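PDB 2PQI: ribosome-inactivating protein 3 from Zea mays, which belongs to the ribosome-inactivating protein family of plants and folds into a mixed beta sheet packed against helices. Local coordinates for residues 52-57 and 65-70. Numbering follows the deposited sequence.
Sequences WLYTEL and TLAIRM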
# COMPACT_ATOMS: atom_id res chain seq x y z
N TRP A 52 -13.48 3.62 0.71
CA TRP A 52 -12.41 3.39 1.67
C TRP A 52 -12.22 1.96 2.09
O TRP A 52 -13.18 1.19 2.22
CB TRP A 52 -12.63 4.21 2.95
CG TRP A 52 -12.46 5.67 2.80
CD1 TRP A 52 -13.40 6.56 2.38
CD2 TRP A 52 -11.27 6.43 3.04
NE1 TRP A 52 -12.88 7.83 2.35
CE2 TRP A 52 -11.57 7.78 2.76
CE3 TRP A 52 -9.98 6.10 3.47
CZ2 TRP A 52 -10.63 8.82 2.89
CZ3 TRP A 52 -9.03 7.13 3.60
CH2 TRP A 52 -9.37 8.47 3.31
N LEU A 53 -10.96 1.63 2.35
CA LEU A 53 -10.58 0.30 2.81
C LEU A 53 -10.14 0.49 4.27
O LEU A 53 -9.23 1.28 4.53
CB LEU A 53 -9.40 -0.19 1.97
CG LEU A 53 -9.22 -1.67 1.66
CD1 LEU A 53 -10.53 -2.24 1.13
CD2 LEU A 53 -8.12 -1.84 0.63
N TYR A 54 -10.79 -0.17 5.22
CA TYR A 54 -10.36 -0.06 6.61
C TYR A 54 -9.82 -1.41 7.01
O TYR A 54 -10.59 -2.33 7.30
CB TYR A 54 -11.49 0.32 7.56
CG TYR A 54 -11.89 1.76 7.39
CD1 TYR A 54 -12.99 2.10 6.59
CD2 TYR A 54 -11.13 2.78 7.94
CE1 TYR A 54 -13.31 3.42 6.34
CE2 TYR A 54 -11.45 4.12 7.70
CZ TYR A 54 -12.54 4.43 6.89
OH TYR A 54 -12.85 5.73 6.61
N THR A 55 -8.49 -1.53 7.00
CA THR A 55 -7.84 -2.80 7.32
C THR A 55 -7.19 -2.84 8.69
O THR A 55 -6.24 -2.11 8.96
CB THR A 55 -6.76 -3.12 6.30
OG1 THR A 55 -5.73 -2.13 6.38
CG2 THR A 55 -7.33 -3.11 4.91
N GLU A 56 -7.72 -3.71 9.55
CA GLU A 56 -7.17 -3.84 10.88
C GLU A 56 -6.07 -4.89 10.98
O GLU A 56 -6.22 -6.03 10.53
CB GLU A 56 -8.27 -4.17 11.89
CG GLU A 56 -7.74 -4.16 13.31
CD GLU A 56 -8.82 -4.34 14.34
OE1 GLU A 56 -9.70 -3.46 14.46
OE2 GLU A 56 -8.79 -5.38 15.04
N LEU A 57 -4.95 -4.48 11.55
CA LEU A 57 -3.80 -5.34 11.75
C LEU A 57 -3.69 -5.48 13.26
O LEU A 57 -3.54 -4.48 13.99
CB LEU A 57 -2.55 -4.68 11.17
CG LEU A 57 -2.59 -4.27 9.69
CD1 LEU A 57 -1.33 -3.47 9.34
CD2 LEU A 57 -2.73 -5.51 8.78
N THR A 65 -5.85 0.33 12.91
CA THR A 65 -6.69 0.19 11.73
C THR A 65 -6.18 1.16 10.67
O THR A 65 -6.01 2.35 10.92
CB THR A 65 -8.17 0.49 12.03
OG1 THR A 65 -8.67 -0.48 12.96
CG2 THR A 65 -8.99 0.42 10.75
N LEU A 66 -5.89 0.62 9.50
CA LEU A 66 -5.40 1.42 8.39
C LEU A 66 -6.58 1.99 7.62
O LEU A 66 -7.59 1.31 7.39
CB LEU A 66 -4.55 0.56 7.45
CG LEU A 66 -3.31 -0.12 8.01
CD1 LEU A 66 -2.62 -0.88 6.88
CD2 LEU A 66 -2.36 0.91 8.63
N ALA A 67 -6.45 3.26 7.23
CA ALA A 67 -7.49 3.94 6.47
C ALA A 67 -7.02 4.21 5.04
O ALA A 67 -6.46 5.26 4.74
CB ALA A 67 -7.87 5.25 7.15
N ILE A 68 -7.27 3.24 4.16
CA ILE A 68 -6.74 3.25 2.81
C ILE A 68 -7.82 3.71 1.84
O ILE A 68 -8.95 3.21 1.85
CB ILE A 68 -6.23 1.82 2.43
CG1 ILE A 68 -5.09 1.41 3.37
CG2 ILE A 68 -5.75 1.76 0.98
CD1 ILE A 68 -4.79 -0.08 3.34
N ARG A 69 -7.49 4.70 1.01
CA ARG A 69 -8.43 5.18 0.01
C ARG A 69 -8.31 4.28 -1.23
O ARG A 69 -7.26 4.17 -1.86
CB ARG A 69 -8.15 6.64 -0.35
CG ARG A 69 -6.72 6.96 -0.67
CD ARG A 69 -6.60 8.44 -0.93
NE ARG A 69 -7.39 8.88 -2.09
CZ ARG A 69 -7.55 10.16 -2.45
NH1 ARG A 69 -6.97 11.12 -1.74
NH2 ARG A 69 -8.28 10.47 -3.51
N MET A 70 -9.42 3.63 -1.58
CA MET A 70 -9.42 2.59 -2.60
C MET A 70 -8.93 3.13 -3.93
O MET A 70 -8.19 2.46 -4.66
CB MET A 70 -10.82 1.99 -2.75
CG MET A 70 -10.93 0.55 -2.29
SD MET A 70 -12.62 0.06 -1.92
CE MET A 70 -13.07 -0.77 -3.43
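Trp52 brings its six-membered ring up to Ala67 and Arg69 of the neighbouring strand. CB stands 4.0 Å from Ile68 O, and chi1 of -70° sets CG anti to the carbonyl carbon, beside the backbone N. Farther out, CE3 comes within 3.5 Å of Ile68 O, and CZ3 lies 3.4 Å from Ala67 O, which sits at the ring edge. One ring face takes a CH-pi contact from Arg69, whose CB is 4.2 Å from the centroid of the six-membered ring and 15° off its normal; Tyr54 OH lies over the opposite face, toward the rim. NE1 points to Pro49 O, a weak bond. Arg69 carries its guanidinium away to a salt bridge with Asp71.

Tyr54 meets Ala67 on the same face, CE2 to CB at 3.8 Å. On the other face Leu53 CB packs against Ile68 CB, and Leu66 CD1 against Leu57 CD1, each at 3.8 Å; helices 16-28 and 149-165 cover this side.

The axes of the two strand segments run antiparallel at 158°, with reciprocal backbone bonds in two pairs, Leu53 with Ile68 and Thr55 with Leu66. Leu66 N reaches Thr55 O at 2.8 Å. These four bonds satisfy buried peptide groups, which implies a hairpin fixed in register by polar backbone pairing and flanked by largely apolar side chains.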